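Local coordinates for protein Lys-gingipain W83 (PDB 4ITC) that cleaves proteins after lysine and, through adhesin domains such as the calcium-binding beta sandwich described here, shows hemolytic activity in vitro, at residues 34-39 with 161-166; 45-50 with 60-65; 55-60 with 156-161. All coordinates share one frame; numbering follows the deposited sequence. Where two conformers were deposited one is given.

The three contacts are neighbours in the beta sandwich of this adhesin domain, and none touches a protease active site, which belongs to another part of the protein. Contact 1 holds two ligands of one calcium ion; contact 2, centred about 12 Å away, spans the two sheets and holds a ligand of the second. Strand 43-48 of contact 2 pairs with strand 161-171 of contact 1, Leu164 N lying 2.8 Å from Val45 O. Contact 3, about 10 Å from contact 2 and 17 Å from contact 1 between centres, carries a bound guanidine. It shares Pro60 with contact 2 and Tyr161 with contact 1, and Ser49 N of contact 2 lies 2.8 Å from its Phe160 O.

Contact 1 (34-39 with 161-166); sequences PGIAGY and YIDLDE. With CA (calcium ion), chain C.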
loop_
_atom_site.group_PDB
_atom_site.type_symbol
_atom_site.label_atom_id
_atom_site.label_comp_id
_atom_site.label_asym_id
_atom_site.label_seq_id
_atom_site.Cartn_x
_atom_site.Cartn_y
_atom_site.Cartn_z
ATOM N N PRO A 34 17.353 -8.186 2.173
ATOM C CA PRO A 34 16.867 -8.810 3.389
ATOM C C PRO A 34 16.165 -7.843 4.310
ATOM O O PRO A 34 15.511 -8.265 5.263
ATOM C CB PRO A 34 18.159 -9.318 4.044
ATOM C CG PRO A 34 19.183 -8.349 3.596
ATOM C CD PRO A 34 18.793 -7.874 2.239
ATOM N N GLY A 35 16.269 -6.544 4.033
ATOM C CA GLY A 35 15.668 -5.589 4.954
ATOM C C GLY A 35 14.166 -5.646 4.974
ATOM O O GLY A 35 13.556 -5.623 6.015
ATOM N N ILE A 36 13.598 -5.629 3.783
ATOM C CA ILE A 36 12.160 -5.479 3.628
ATOM C C ILE A 36 11.701 -6.404 2.519
ATOM O O ILE A 36 11.456 -5.961 1.385
ATOM C CB ILE A 36 11.765 -4.013 3.322
ATOM C CG1 ILE A 36 12.476 -3.011 4.253
ATOM C CG2 ILE A 36 10.235 -3.836 3.367
ATOM C CD1 ILE A 36 12.249 -1.585 3.904
ATOM N N ALA A 37 11.615 -7.705 2.855
ATOM C CA ALA A 37 11.245 -8.733 1.912
ATOM C C ALA A 37 9.787 -8.588 1.515
ATOM O O ALA A 37 8.955 -8.267 2.346
ATOM C CB ALA A 37 11.451 -10.110 2.537
ATOM N N GLY A 38 9.500 -8.909 0.275
ATOM C CA GLY A 38 8.119 -8.981 -0.183
ATOM C C GLY A 38 7.377 -10.246 0.188
ATOM O O GLY A 38 7.843 -11.128 0.955
ATOM N N TYR A 39 6.150 -10.322 -0.277
ATOM C CA TYR A 39 5.332 -11.511 -0.061
ATOM C C TYR A 39 5.778 -12.576 -1.057
ATOM O O TYR A 39 5.679 -12.399 -2.252
ATOM C CB TYR A 39 3.846 -11.204 -0.211
ATOM C CG TYR A 39 3.068 -12.485 -0.128
ATOM C CD1 TYR A 39 2.961 -13.163 1.070
ATOM C CD2 TYR A 39 2.544 -13.046 -1.257
ATOM C CE1 TYR A 39 2.345 -14.401 1.133
ATOM C CE2 TYR A 39 1.893 -14.267 -1.200
ATOM C CZ TYR A 39 1.801 -14.913 0.009
ATOM O OH TYR A 39 1.152 -16.127 0.046
ATOM N N TYR A 161 6.564 0.738 9.518
ATOM C CA TYR A 161 6.194 0.749 8.090
ATOM C C TYR A 161 4.966 -0.078 7.833
ATOM O O TYR A 161 4.722 -1.086 8.498
ATOM C CB TYR A 161 7.250 0.192 7.141
ATOM C CG TYR A 161 8.700 0.499 7.345
ATOM C CD1 TYR A 161 9.130 1.679 7.979
ATOM C CD2 TYR A 161 9.652 -0.367 6.822
ATOM C CE1 TYR A 161 10.483 1.921 8.134
ATOM C CE2 TYR A 161 11.010 -0.120 6.959
ATOM C CZ TYR A 161 11.411 1.023 7.616
ATOM O OH TYR A 161 12.752 1.374 7.772
ATOM N N ILE A 162 4.214 0.338 6.806
ATOM C CA ILE A 162 3.295 -0.520 6.117
ATOM C C ILE A 162 3.964 -0.989 4.823
ATOM O O ILE A 162 4.541 -0.184 4.079
ATOM C CB ILE A 162 1.919 0.168 5.840
ATOM C CG1 ILE A 162 0.942 -0.823 5.187
ATOM C CG2 ILE A 162 2.037 1.468 5.071
ATOM C CD1 ILE A 162 -0.462 -0.258 5.113
ATOM N N ASP A 163 3.854 -2.277 4.547
ATOM C CA ASP A 163 4.393 -2.869 3.343
ATOM C C ASP A 163 3.217 -3.365 2.472
ATOM O O ASP A 163 2.255 -3.917 2.983
ATOM C CB ASP A 163 5.246 -4.074 3.661
ATOM C CG ASP A 163 6.411 -3.838 4.612
ATOM O OD1 ASP A 163 6.813 -2.699 4.957
ATOM O OD2 ASP A 163 6.969 -4.922 5.031
ATOM N N LEU A 164 3.398 -3.280 1.162
ATOM C CA LEU A 164 2.387 -3.594 0.170
ATOM C C LEU A 164 3.069 -4.358 -0.959
ATOM O O LEU A 164 4.184 -3.999 -1.376
ATOM C CB LEU A 164 1.758 -2.290 -0.371
ATOM C CG LEU A 164 0.879 -2.388 -1.613
ATOM C CD1 LEU A 164 -0.447 -2.980 -1.204
ATOM C CD2 LEU A 164 0.633 -1.006 -2.227
ATOM N N ASP A 165 2.410 -5.424 -1.451
ATOM C CA ASP A 165 3.013 -6.249 -2.513
ATOM C C ASP A 165 1.967 -6.917 -3.373
ATOM O O ASP A 165 0.786 -7.044 -2.991
ATOM C CB ASP A 165 3.966 -7.290 -1.907
ATOM C CG ASP A 165 5.044 -7.767 -2.873
ATOM O OD1 ASP A 165 5.220 -7.188 -3.963
ATOM O OD2 ASP A 165 5.767 -8.725 -2.506
ATOM N N GLU A 166 2.423 -7.318 -4.569
ATOM C CA GLU A 166 1.728 -8.276 -5.438
ATOM C C GLU A 166 0.311 -7.795 -5.751
ATOM O O GLU A 166 -0.673 -8.427 -5.388
ATOM C CB GLU A 166 1.741 -9.637 -4.784
ATOM C CG GLU A 166 3.170 -10.174 -4.569
ATOM C CD GLU A 166 4.021 -10.277 -5.812
ATOM O OE1 GLU A 166 5.248 -10.039 -5.647
ATOM O OE2 GLU A 166 3.470 -10.539 -6.932
HETATM CA CA CA C . 6.982 -8.711 -4.663
#
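Asp165 and Tyr39 make the polar join between the loop 34-39 and the strand 161-166. The backbone N of Tyr39 donates to Asp165 OD2 at 2.8 Å, with a moderately bent N-H angle of 142°. OD2 receives it on its anti lone pair, the one pointing away from OD1. Gly38 just before suits this place because it has no side chain: its CA comes to 3.3 Å from the same OD2.

Metal bonds come from the same carboxylate. Asp165 CG, anti to the backbone N (chi1 -156°), points across to the loop, and the carboxylate binds the calcium ion through both oxygens, OD1 at 2.4 Å and OD2 at 2.5 Å from the metal. Glu166 adds OE1, also 2.4 Å from the calcium; its longer chain, bent at chi2 (-57°), curls back to the ion. Ser7, Glu9, Ser41 and Gly43 complete this experimentally established site, and Tyr39 O accepts a hydrogen bond from the Ser41 hydroxyl.

Van der Waals packing of Ile36 fills the part further along. Ile36 CD1 makes an apolar contact with Tyr161 CE2 at 3.6 Å, the two side chains crossing at about a right angle. The other branch, CG2, lies by the Asp163 carboxylate, 3.8 Å from OD2. A branched aliphatic residue can cover both neighbours at once, while Tyr46 and Cys44 of strand 43-48 also touch it. The Tyr39 ring meets Glu166 CG at its edge and stacks on Trp80.

Chemically, the two halves differ. The calcium and the Tyr39 N-H would draw negative charge from Asp165, which should stabilise its ionised form. Asp163, by contrast, is buried with OD1 lacking any partner in the model and has a methyl group against its carboxylate, so its ionisation may be shifted toward the neutral form.

Contact 2 (45-50 with 60-65); sequences VYSESF and PDNYLI. With CA (calcium ion), chain B.
Ser47 and Asn62 form the polar centre of the contact. Asn62 ND2 donates to Ser47 OG at 2.8 Å, with an N-H angle of 156° and the hydroxyl only 12° out of the amide plane. Ser47 OG reaches across because it stands anti to its own backbone N (chi1 176°), and it also hydrogen-bonds His153 ND1, so this small hydroxyl has partners on two residues. Alongside, the Pro60 ring packs against the backbone of the other segment, its CG 3.5 Å from Glu48 O; a compact, conformationally restricted ring fits where the CA atoms of Ser49 and Pro60 are 6.2 Å apart.

From there the nearly antiparallel segments diverge, to 9.4 Å between the CA atoms of Val45 and Leu64. Branched side chains bridge that wider gap tip to tip, Val45 CG2 meeting Leu64 CD2 at 3.8 Å, and Leu164 touches both residues.

The looser part of the contact is water-mediated. A water accepts from Asn62 ND2 and donates to Glu48 O at 2.7 Å, joining the two segments less directly. Asn62 OD1 binds calcium at 2.4 Å, and a second water is also a ligand of that ion. An amide suits this position, since its oxygen can serve the metal while its nitrogen donates to serine and water.

Strands 43-48 and 62-65 belong to different antiparallel sheets, so their side chains meet as facing layers of a beta sandwich, as in the concanavalin-like clan. At its edge lies the calcium site completed by Asp20, Asp22, Asp24 and His26.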
loop_
_atom_site.group_PDB
_atom_site.type_symbol
_atom_site.label_atom_id
_atom_site.label_comp_id
_atom_site.label_asym_id
_atom_site.label_seq_id
_atom_site.Cartn_x
_atom_site.Cartn_y
_atom_site.Cartn_z
ATOM N N VAL A 45 6.794 -2.638 -1.797
ATOM C CA VAL A 45 6.858 -1.223 -1.498
ATOM C C VAL A 45 6.442 -1.005 -0.052
ATOM O O VAL A 45 5.763 -1.818 0.541
ATOM C CB VAL A 45 5.959 -0.375 -2.432
ATOM C CG1 VAL A 45 6.482 -0.494 -3.853
ATOM C CG2 VAL A 45 4.518 -0.799 -2.346
ATOM N N TYR A 46 6.896 0.118 0.500
ATOM C CA TYR A 46 6.592 0.433 1.882
ATOM C C TYR A 46 6.498 1.934 2.095
ATOM O O TYR A 46 6.992 2.748 1.298
ATOM C CB TYR A 46 7.622 -0.156 2.831
ATOM C CG TYR A 46 8.968 0.523 2.799
ATOM C CD1 TYR A 46 9.892 0.233 1.797
ATOM C CD2 TYR A 46 9.329 1.419 3.769
ATOM C CE1 TYR A 46 11.122 0.817 1.790
ATOM C CE2 TYR A 46 10.574 2.030 3.773
ATOM C CZ TYR A 46 11.473 1.730 2.765
ATOM O OH TYR A 46 12.735 2.336 2.760
ATOM N N SER A 47 5.796 2.305 3.169
ATOM C CA SER A 47 5.634 3.681 3.559
ATOM C C SER A 47 5.788 3.766 5.074
ATOM O O SER A 47 5.346 2.890 5.826
ATOM C CB SER A 47 4.274 4.189 3.114
ATOM O OG SER A 47 4.025 5.504 3.540
ATOM N N GLU A 48 6.452 4.839 5.528
ATOM C CA GLU A 48 6.903 5.004 6.905
ATOM C C GLU A 48 5.993 5.893 7.748
ATOM O O GLU A 48 5.679 7.040 7.368
ATOM C CB GLU A 48 8.288 5.659 6.887
ATOM C CG GLU A 48 9.343 4.830 6.181
ATOM C CD GLU A 48 10.512 5.669 5.715
ATOM O OE1 GLU A 48 11.641 5.365 6.204
ATOM O OE2 GLU A 48 10.318 6.637 4.921
ATOM N N SER A 49 5.659 5.424 8.959
ATOM C CA SER A 49 5.165 6.303 10.016
ATOM C C SER A 49 6.204 6.638 11.079
ATOM O O SER A 49 5.924 7.440 11.981
ATOM C CB SER A 49 3.916 5.694 10.669
ATOM O OG SER A 49 4.249 4.636 11.504
ATOM N N PHE A 50 7.387 6.031 10.961
ATOM C CA PHE A 50 8.556 6.305 11.797
ATOM C C PHE A 50 9.746 5.949 10.929
ATOM O O PHE A 50 9.760 4.886 10.317
ATOM C CB PHE A 50 8.530 5.412 13.035
ATOM C CG PHE A 50 9.705 5.630 13.988
ATOM C CD1 PHE A 50 10.873 4.929 13.808
ATOM C CD2 PHE A 50 9.633 6.588 14.976
ATOM C CE1 PHE A 50 11.959 5.125 14.652
ATOM C CE2 PHE A 50 10.709 6.800 15.830
ATOM C CZ PHE A 50 11.856 6.063 15.656
ATOM N N PRO A 60 2.514 10.572 7.802
ATOM C CA PRO A 60 2.326 10.388 6.355
ATOM C C PRO A 60 0.919 10.716 5.862
ATOM O O PRO A 60 -0.077 10.460 6.556
ATOM C CB PRO A 60 2.601 8.889 6.138
ATOM C CG PRO A 60 2.463 8.289 7.480
ATOM C CD PRO A 60 2.945 9.322 8.450
ATOM N N ASP A 61 0.867 11.215 4.640
ATOM C CA ASP A 61 -0.299 11.202 3.808
ATOM C C ASP A 61 0.233 10.939 2.411
ATOM O O ASP A 61 0.426 11.846 1.585
ATOM C CB ASP A 61 -1.093 12.487 3.920
ATOM C CG ASP A 61 -2.375 12.443 3.131
ATOM O OD1 ASP A 61 -2.700 11.361 2.598
ATOM O OD2 ASP A 61 -3.057 13.510 3.017
ATOM N N ASN A 62 0.537 9.650 2.174
ATOM C CA ASN A 62 1.310 9.218 0.977
ATOM C C ASN A 62 0.446 8.352 0.086
ATOM O O ASN A 62 -0.161 7.360 0.582
ATOM C CB ASN A 62 2.535 8.414 1.351
ATOM C CG ASN A 62 3.492 9.102 2.348
ATOM O OD1 ASN A 62 3.591 10.366 2.434
ATOM N ND2 ASN A 62 4.281 8.267 3.056
ATOM N N TYR A 63 0.454 8.636 -1.202
ATOM C CA TYR A 63 -0.347 7.932 -2.191
ATOM C C TYR A 63 0.547 7.197 -3.147
ATOM O O TYR A 63 1.572 7.716 -3.583
ATOM C CB TYR A 63 -1.194 8.862 -3.023
ATOM C CG TYR A 63 -2.296 9.643 -2.296
ATOM C CD1 TYR A 63 -2.022 10.693 -1.465
ATOM C CD2 TYR A 63 -3.618 9.338 -2.528
ATOM C CE1 TYR A 63 -3.032 11.396 -0.850
ATOM C CE2 TYR A 63 -4.632 10.042 -1.924
ATOM C CZ TYR A 63 -4.314 11.093 -1.093
ATOM O OH TYR A 63 -5.314 11.823 -0.507
ATOM N N LEU A 64 0.151 5.974 -3.484
ATOM C CA LEU A 64 0.760 5.172 -4.556
ATOM C C LEU A 64 -0.394 4.840 -5.498
ATOM O O LEU A 64 -1.385 4.217 -5.079
ATOM C CB LEU A 64 1.371 3.909 -3.983
ATOM C CG LEU A 64 1.914 2.915 -4.997
ATOM C CD1 LEU A 64 3.079 3.455 -5.804
ATOM C CD2 LEU A 64 2.286 1.621 -4.295
ATOM N N ILE A 65 -0.249 5.235 -6.763
ATOM C CA ILE A 65 -1.354 5.218 -7.697
ATOM C C ILE A 65 -0.982 4.425 -8.942
ATOM O O ILE A 65 0.106 4.609 -9.490
ATOM C CB ILE A 65 -1.726 6.673 -8.082
ATOM C CG1 ILE A 65 -2.203 7.459 -6.834
ATOM C CG2 ILE A 65 -2.810 6.731 -9.161
ATOM C CD1 ILE A 65 -2.020 8.946 -6.944
HETATM CA CA CA B . 5.070 12.039 3.285
HETATM O O HOH W 1 6.316 8.396 5.142
HETATM O O HOH W 2 5.386 10.907 5.416
#

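Contact 3 (55-60 with 156-161); sequences IGVLTP and STDMFY. With GAI (guanidine), chain E.
Thr157 and Leu58 are joined by the direct hydrogen bond: Thr157 OG1 donates to Leu58 O at 2.8 Å, approaching from above the carbonyl plane, 37° out of it. The same oxygen receives a CA-H...O contact from Thr157 CA at 3.5 Å. Threonine suits the place because its OG1, anti to the backbone N (chi1 -170°), serves as the donor. Val57 CG1 is packed tightly against Thr157 OG1 at 3.1 Å. The other branch of Val57 turns to the next residue, with CG2 3.4 Å from Asp158 OD1. Two residues on from Leu58, Pro60 brings CD to 3.4 Å from Ser156 O, and a water donates to Pro60 O at 2.7 Å.

The loop 156-160 crosses between the two sheets of the sandwich, leading from strand 148-153 to strand 161-171. It runs antiparallel to the end of the short hairpin of strands 50-51 and 56-57 and the residues after it.

Further out, Asp158 presents two acceptors to a bound guanidine. Its backbone O takes N3 of the ligand at 2.9 Å in a fairly straight bond of 161°, and its OD2 takes N2 at 3.0 Å in a more bent one. An acidic side chain suits a ligand expected to be cationic. Met159 CE packs on N3, and Tyr88 completes the pocket.

Behind this layer, Ser49 makes backbone bonds to both Leu58 and Asp158, while its hydroxyl is shared between Glu91 OE2 and Met159 N. Ser156 OG is tied to Phe154 O, and the Phe160 and Tyr161 rings lie face against face, Phe160 CE2 over the centre of the tyrosine.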
loop_
_atom_site.group_PDB
_atom_site.type_symbol
_atom_site.label_atom_id
_atom_site.label_comp_id
_atom_site.label_asym_id
_atom_site.label_seq_id
_atom_site.Cartn_x
_atom_site.Cartn_y
_atom_site.Cartn_z
ATOM N N ILE A 55 15.402 9.980 11.862
ATOM C CA ILE A 55 14.299 10.594 11.129
ATOM C C ILE A 55 13.145 10.785 12.109
ATOM O O ILE A 55 12.574 11.870 12.199
ATOM C CB ILE A 55 13.816 9.727 9.963
ATOM C CG1 ILE A 55 14.920 9.529 8.905
ATOM C CG2 ILE A 55 12.560 10.330 9.340
ATOM C CD1 ILE A 55 15.303 10.737 8.098
ATOM N N GLY A 56 12.776 9.706 12.799
ATOM C CA GLY A 56 11.818 9.798 13.886
ATOM C C GLY A 56 10.367 9.715 13.433
ATOM O O GLY A 56 10.063 9.190 12.375
ATOM N N VAL A 57 9.487 10.232 14.259
ATOM C CA VAL A 57 8.052 10.123 14.044
ATOM C C VAL A 57 7.622 10.918 12.831
ATOM O O VAL A 57 7.979 12.097 12.680
ATOM C CB VAL A 57 7.274 10.601 15.293
ATOM C CG1 VAL A 57 5.775 10.658 15.032
ATOM C CG2 VAL A 57 7.618 9.713 16.469
ATOM N N LEU A 58 6.831 10.303 11.945
ATOM C CA LEU A 58 6.277 10.964 10.779
ATOM C C LEU A 58 4.763 10.991 10.830
ATOM O O LEU A 58 4.165 10.214 11.583
ATOM C CB LEU A 58 6.743 10.232 9.521
ATOM C CG LEU A 58 8.249 10.119 9.390
ATOM C CD1 LEU A 58 8.617 9.245 8.207
ATOM C CD2 LEU A 58 8.814 11.524 9.205
ATOM N N THR A 59 4.158 11.873 10.039
ATOM C CA THR A 59 2.721 11.932 9.858
ATOM C C THR A 59 2.370 11.802 8.340
ATOM O O THR A 59 1.942 12.778 7.682
ATOM C CB THR A 59 2.127 13.207 10.470
ATOM O OG1 THR A 59 2.750 14.350 9.869
ATOM C CG2 THR A 59 2.311 13.214 11.983
ATOM N N PRO A 60 2.514 10.572 7.802
ATOM C CA PRO A 60 2.326 10.388 6.355
ATOM C C PRO A 60 0.919 10.716 5.862
ATOM O O PRO A 60 -0.077 10.460 6.556
ATOM C CB PRO A 60 2.601 8.889 6.138
ATOM C CG PRO A 60 2.463 8.289 7.480
ATOM C CD PRO A 60 2.945 9.322 8.450
ATOM N N SER A 156 -1.840 7.963 10.322
ATOM C CA SER A 156 -0.894 7.029 10.903
ATOM C C SER A 156 0.254 7.831 11.481
ATOM O O SER A 156 0.689 8.857 10.926
ATOM C CB SER A 156 -0.324 6.062 9.848
ATOM O OG SER A 156 -1.347 5.238 9.307
ATOM N N THR A 157 0.725 7.408 12.639
ATOM C CA THR A 157 1.953 8.019 13.164
ATOM C C THR A 157 2.593 7.110 14.208
ATOM O O THR A 157 1.909 6.393 14.958
ATOM C CB THR A 157 1.649 9.418 13.750
ATOM O OG1 THR A 157 2.878 10.086 14.041
ATOM C CG2 THR A 157 0.846 9.301 15.065
ATOM N N ASP A 158 3.912 7.096 14.222
ATOM C CA ASP A 158 4.674 6.516 15.317
ATOM C C ASP A 158 4.512 5.024 15.496
ATOM O O ASP A 158 4.510 4.516 16.603
ATOM C CB ASP A 158 4.349 7.277 16.641
ATOM C CG ASP A 158 5.320 6.967 17.720
ATOM O OD1 ASP A 158 6.509 6.683 17.443
ATOM O OD2 ASP A 158 4.912 7.060 18.901
ATOM N N MET A 159 4.460 4.311 14.374
ATOM C CA MET A 159 4.491 2.859 14.369
ATOM C C MET A 159 5.774 2.457 13.663
ATOM O O MET A 159 6.884 2.682 14.223
ATOM C CB MET A 159 3.200 2.299 13.799
ATOM C CG MET A 159 2.049 2.446 14.797
ATOM S SD MET A 159 2.212 1.278 16.157
ATOM C CE MET A 159 1.192 2.086 17.440
ATOM N N PHE A 160 5.707 1.933 12.446
ATOM C CA PHE A 160 6.970 1.711 11.711
ATOM C C PHE A 160 6.710 1.838 10.218
ATOM O O PHE A 160 6.711 2.948 9.705
ATOM C CB PHE A 160 7.693 0.431 12.137
ATOM C CG PHE A 160 9.118 0.344 11.661
ATOM C CD1 PHE A 160 9.997 1.382 11.906
ATOM C CD2 PHE A 160 9.565 -0.750 10.969
ATOM C CE1 PHE A 160 11.335 1.304 11.497
ATOM C CE2 PHE A 160 10.915 -0.835 10.541
ATOM C CZ PHE A 160 11.779 0.197 10.796
ATOM N N TYR A 161 6.564 0.738 9.518
ATOM C CA TYR A 161 6.194 0.749 8.090
ATOM C C TYR A 161 4.966 -0.078 7.833
ATOM O O TYR A 161 4.722 -1.086 8.498
ATOM C CB TYR A 161 7.250 0.192 7.141
ATOM C CG TYR A 161 8.700 0.499 7.345
ATOM C CD1 TYR A 161 9.130 1.679 7.979
ATOM C CD2 TYR A 161 9.652 -0.367 6.822
ATOM C CE1 TYR A 161 10.483 1.921 8.134
ATOM C CE2 TYR A 161 11.010 -0.120 6.959
ATOM C CZ TYR A 161 11.411 1.023 7.616
ATOM O OH TYR A 161 12.752 1.374 7.772
HETATM C C GAI E . 4.966 3.223 19.929
HETATM N N1 GAI E . 5.016 2.412 20.905
HETATM N N2 GAI E . 5.619 4.367 19.949
HETATM N N3 GAI E . 4.199 2.851 18.934
HETATM O O HOH W 3 -0.466 10.416 9.277
#